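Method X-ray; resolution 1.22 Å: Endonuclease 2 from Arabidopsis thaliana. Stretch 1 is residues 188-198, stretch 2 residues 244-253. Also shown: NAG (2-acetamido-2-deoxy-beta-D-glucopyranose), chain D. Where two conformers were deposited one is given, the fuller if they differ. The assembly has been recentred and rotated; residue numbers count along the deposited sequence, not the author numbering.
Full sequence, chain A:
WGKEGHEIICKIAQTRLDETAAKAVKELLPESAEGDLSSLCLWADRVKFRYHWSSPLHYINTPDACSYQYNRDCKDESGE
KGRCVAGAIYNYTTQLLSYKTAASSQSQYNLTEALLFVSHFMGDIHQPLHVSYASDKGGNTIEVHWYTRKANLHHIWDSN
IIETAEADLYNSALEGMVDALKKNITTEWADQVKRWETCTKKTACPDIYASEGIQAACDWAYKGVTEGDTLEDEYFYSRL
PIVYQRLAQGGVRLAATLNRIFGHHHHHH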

# COMPACT_ATOMS: atom_id res chain seq x y z
N GLU A 188 -20.64 2.61 5.65
CA GLU A 188 -20.84 1.43 4.80
C GLU A 188 -20.09 0.21 5.26
O GLU A 188 -20.55 -0.92 5.09
CB GLU A 188 -20.43 1.74 3.35
CG GLU A 188 -21.25 2.83 2.68
CD GLU A 188 -22.72 2.48 2.53
OE1 GLU A 188 -23.03 1.29 2.34
OE2 GLU A 188 -23.55 3.41 2.56
N TRP A 189 -18.90 0.43 5.82
CA TRP A 189 -17.95 -0.65 6.04
C TRP A 189 -17.61 -0.87 7.51
O TRP A 189 -16.61 -1.51 7.80
CB TRP A 189 -16.66 -0.40 5.25
CG TRP A 189 -16.85 -0.15 3.80
CD1 TRP A 189 -17.82 -0.65 2.99
CD2 TRP A 189 -16.03 0.68 2.98
NE1 TRP A 189 -17.67 -0.16 1.72
CE2 TRP A 189 -16.58 0.67 1.68
CE3 TRP A 189 -14.92 1.47 3.22
CZ2 TRP A 189 -16.04 1.38 0.63
CZ3 TRP A 189 -14.38 2.18 2.20
CH2 TRP A 189 -14.92 2.13 0.90
N ALA A 190 -18.42 -0.35 8.42
CA ALA A 190 -18.01 -0.35 9.82
C ALA A 190 -17.67 -1.75 10.36
O ALA A 190 -16.69 -1.92 11.08
CB ALA A 190 -19.07 0.33 10.70
N ASP A 191 -18.49 -2.75 10.06
CA ASP A 191 -18.23 -4.09 10.58
C ASP A 191 -16.92 -4.65 10.03
O ASP A 191 -16.11 -5.23 10.76
CB ASP A 191 -19.38 -5.05 10.28
CG ASP A 191 -20.67 -4.74 11.04
OD1 ASP A 191 -20.71 -3.77 11.82
OD2 ASP A 191 -21.64 -5.47 10.81
N GLN A 192 -16.71 -4.49 8.74
CA GLN A 192 -15.46 -4.92 8.10
C GLN A 192 -14.25 -4.21 8.66
O GLN A 192 -13.20 -4.81 8.88
CB GLN A 192 -15.52 -4.65 6.62
CG GLN A 192 -16.45 -5.56 5.86
CD GLN A 192 -16.72 -4.97 4.52
OE1 GLN A 192 -15.95 -5.19 3.59
NE2 GLN A 192 -17.67 -4.06 4.45
N VAL A 193 -14.39 -2.89 8.88
CA VAL A 193 -13.29 -2.10 9.40
C VAL A 193 -12.78 -2.68 10.72
O VAL A 193 -11.57 -2.70 10.98
CB VAL A 193 -13.73 -0.62 9.53
CG1 VAL A 193 -12.80 0.19 10.41
CG2 VAL A 193 -13.83 0.01 8.15
N LYS A 194 -13.69 -3.14 11.58
CA LYS A 194 -13.27 -3.75 12.83
C LYS A 194 -12.38 -4.96 12.58
O LYS A 194 -11.39 -5.17 13.29
CB LYS A 194 -14.48 -4.12 13.70
CG LYS A 194 -15.25 -2.91 14.18
CD LYS A 194 -16.44 -3.17 15.07
CE LYS A 194 -17.11 -1.86 15.49
N ARG A 195 -12.72 -5.77 11.60
CA ARG A 195 -11.86 -6.90 11.25
C ARG A 195 -10.54 -6.44 10.62
O ARG A 195 -9.49 -7.03 10.87
CB ARG A 195 -12.58 -7.86 10.33
CG ARG A 195 -13.79 -8.51 10.98
CD ARG A 195 -14.31 -9.67 10.20
NE ARG A 195 -14.71 -9.36 8.84
CZ ARG A 195 -15.91 -8.97 8.47
NH1 ARG A 195 -16.84 -8.64 9.37
NH2 ARG A 195 -16.20 -8.85 7.19
N TRP A 196 -10.58 -5.40 9.79
CA TRP A 196 -9.37 -4.90 9.19
C TRP A 196 -8.35 -4.49 10.24
O TRP A 196 -7.16 -4.68 10.05
CB TRP A 196 -9.65 -3.70 8.29
CG TRP A 196 -10.54 -3.98 7.12
CD1 TRP A 196 -10.97 -5.19 6.65
CD2 TRP A 196 -11.13 -2.99 6.26
NE1 TRP A 196 -11.79 -5.02 5.57
CE2 TRP A 196 -11.90 -3.67 5.30
CE3 TRP A 196 -11.04 -1.60 6.20
CZ2 TRP A 196 -12.59 -2.99 4.30
CZ3 TRP A 196 -11.71 -0.94 5.21
CH2 TRP A 196 -12.48 -1.62 4.28
N GLU A 197 -8.82 -3.88 11.33
CA GLU A 197 -7.94 -3.37 12.39
C GLU A 197 -7.34 -4.43 13.27
O GLU A 197 -6.28 -4.23 13.84
CB GLU A 197 -8.71 -2.45 13.30
CG GLU A 197 -9.13 -1.19 12.63
CD GLU A 197 -9.94 -0.31 13.53
OE1 GLU A 197 -10.81 -0.84 14.26
OE2 GLU A 197 -9.74 0.90 13.46
N THR A 198 -8.03 -5.54 13.45
CA THR A 198 -7.66 -6.55 14.44
C THR A 198 -6.39 -7.28 14.01
O THR A 198 -6.26 -7.68 12.87
CB THR A 198 -8.82 -7.54 14.59
OG1 THR A 198 -9.93 -6.82 15.16
CG2 THR A 198 -8.48 -8.72 15.49
N TYR A 244 -10.60 1.21 -4.11
CA TYR A 244 -11.13 1.87 -2.92
C TYR A 244 -10.93 1.01 -1.66
O TYR A 244 -10.50 1.49 -0.63
CB TYR A 244 -12.60 2.19 -3.08
CG TYR A 244 -13.00 3.26 -4.07
CD1 TYR A 244 -12.17 4.30 -4.46
CD2 TYR A 244 -14.30 3.25 -4.56
CE1 TYR A 244 -12.63 5.30 -5.31
CE2 TYR A 244 -14.77 4.26 -5.40
CZ TYR A 244 -13.92 5.27 -5.76
OH TYR A 244 -14.38 6.31 -6.56
N GLN A 245 -11.29 -0.27 -1.77
CA GLN A 245 -11.16 -1.20 -0.65
C GLN A 245 -9.72 -1.25 -0.15
O GLN A 245 -9.48 -1.19 1.06
CB GLN A 245 -11.61 -2.58 -1.09
CG GLN A 245 -11.57 -3.65 0.01
CD GLN A 245 -11.40 -5.02 -0.59
OE1 GLN A 245 -12.27 -5.51 -1.28
NE2 GLN A 245 -10.24 -5.61 -0.35
N ARG A 246 -8.77 -1.41 -1.06
CA ARG A 246 -7.39 -1.56 -0.66
C ARG A 246 -6.80 -0.29 -0.08
O ARG A 246 -6.00 -0.36 0.86
CB ARG A 246 -6.54 -2.06 -1.83
CG ARG A 246 -6.92 -3.43 -2.37
CD ARG A 246 -6.92 -4.54 -1.33
NE ARG A 246 -5.56 -4.93 -0.99
CZ ARG A 246 -5.27 -5.84 -0.06
NH1 ARG A 246 -6.19 -6.24 0.80
NH2 ARG A 246 -4.05 -6.34 -0.01
N LEU A 247 -7.19 0.87 -0.60
CA LEU A 247 -6.76 2.13 -0.02
C LEU A 247 -7.32 2.32 1.39
O LEU A 247 -6.62 2.74 2.30
CB LEU A 247 -7.15 3.30 -0.92
CG LEU A 247 -6.50 3.35 -2.30
CD1 LEU A 247 -7.13 4.45 -3.14
CD2 LEU A 247 -5.00 3.51 -2.24
N ALA A 248 -8.60 2.02 1.56
CA ALA A 248 -9.24 2.13 2.87
C ALA A 248 -8.61 1.15 3.86
O ALA A 248 -8.31 1.51 4.99
CB ALA A 248 -10.72 1.90 2.74
N GLN A 249 -8.41 -0.10 3.44
CA GLN A 249 -7.75 -1.08 4.28
C GLN A 249 -6.36 -0.60 4.68
O GLN A 249 -5.96 -0.71 5.84
CB GLN A 249 -7.65 -2.42 3.56
CG GLN A 249 -8.93 -3.22 3.56
CD GLN A 249 -8.82 -4.49 2.75
OE1 GLN A 249 -8.32 -4.48 1.63
NE2 GLN A 249 -9.30 -5.59 3.29
N GLY A 250 -5.60 -0.10 3.71
CA GLY A 250 -4.27 0.37 4.02
C GLY A 250 -4.27 1.48 5.07
O GLY A 250 -3.45 1.47 5.98
N GLY A 251 -5.15 2.46 4.91
CA GLY A 251 -5.21 3.54 5.86
C GLY A 251 -5.63 3.10 7.25
O GLY A 251 -5.06 3.51 8.26
N VAL A 252 -6.66 2.25 7.30
CA VAL A 252 -7.16 1.73 8.56
C VAL A 252 -6.07 0.91 9.26
O VAL A 252 -5.88 1.04 10.47
CB VAL A 252 -8.45 0.92 8.31
CG1 VAL A 252 -8.79 0.06 9.50
CG2 VAL A 252 -9.61 1.83 7.96
N ARG A 253 -5.38 0.07 8.51
CA ARG A 253 -4.38 -0.80 9.09
C ARG A 253 -3.11 -0.06 9.47
O ARG A 253 -2.49 -0.40 10.47
CB ARG A 253 -4.11 -1.97 8.15
CG ARG A 253 -5.28 -2.93 8.14
CD ARG A 253 -5.29 -3.83 6.95
NE ARG A 253 -6.23 -4.92 7.12
CZ ARG A 253 -6.53 -5.79 6.17
NH1 ARG A 253 -6.10 -5.59 4.94
NH2 ARG A 253 -7.28 -6.84 6.43
C1 NAG D . -18.99 4.63 -0.99
C2 NAG D . -18.35 4.46 -2.36
C3 NAG D . -19.39 4.68 -3.45
C4 NAG D . -20.58 3.76 -3.22
C5 NAG D . -21.10 3.90 -1.79
C6 NAG D . -22.21 2.92 -1.45
C7 NAG D . -16.00 5.04 -2.16
C8 NAG D . -14.92 6.05 -2.38
N2 NAG D . -17.23 5.36 -2.53
O3 NAG D . -18.80 4.46 -4.72
O4 NAG D . -21.58 4.09 -4.15
O5 NAG D . -20.03 3.67 -0.88
O6 NAG D . -21.77 1.59 -1.63
O7 NAG D . -15.73 3.96 -1.61
O HOH W 1 -7.32 -7.83 9.21
O HOH W 2 -7.66 2.28 12.15

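Two helices, 190-197 and 244-253, meet at an angle of 53° between their N-to-C directions, with their axes 9.3 Å apart at closest approach. The CA atoms converge toward the C-terminal end of the first helix: 9.5 Å separates W189 CA from Q245 CA, but E197 CA lies 5.5 Å from R253 CA. The contact buries 446 Å² in total.

Apolar packing centres on W196, whose side chain fits as a knob into the hole formed by A248, Q249, V252 and R253. Its CZ3 lies 3.9 Å from A248 CB, and its CB lies 4.0 Å from V252 CG1. A248 CB also receives W189 CZ3 at 3.7 Å, so one small methyl serves both indoles. V252 CG1 extends the apolar strip, reaching V193 CG1 at 4.1 Å and the aliphatic CG of E197 at 3.4 Å.

Over one face of the W196 ring sits Q249, whose CG is 3.5 Å from the centroid of the six-membered ring and 13° off its normal, the geometry of a CH-pi contact. The 3.4 Å between W196 NE1 and Q249 NE2 is not a hydrogen bond, since both nitrogens are donors. Q249 OE1 instead accepts from Q245 NE2 at 3.0 Å and R246 NH1 at 2.9 Å, which ties the amide to its own helix.

The direct hydrogen bond between the stretches runs from R253 NE to W196 O, at 3.1 Å with an N-H...O angle of 159°. It uses a carbonyl in the last turn of the first helix, just before T198 leaves helical phi/psi. The guanidinium also lays one face over W196 CG.

Water adds two bridges. Water 1 lies 2.8 Å from R195 O and accepts from R253 NH2 (3.0 Å); water 2 donates to E197 OE2 (2.8 Å) and V252 O (2.7 Å).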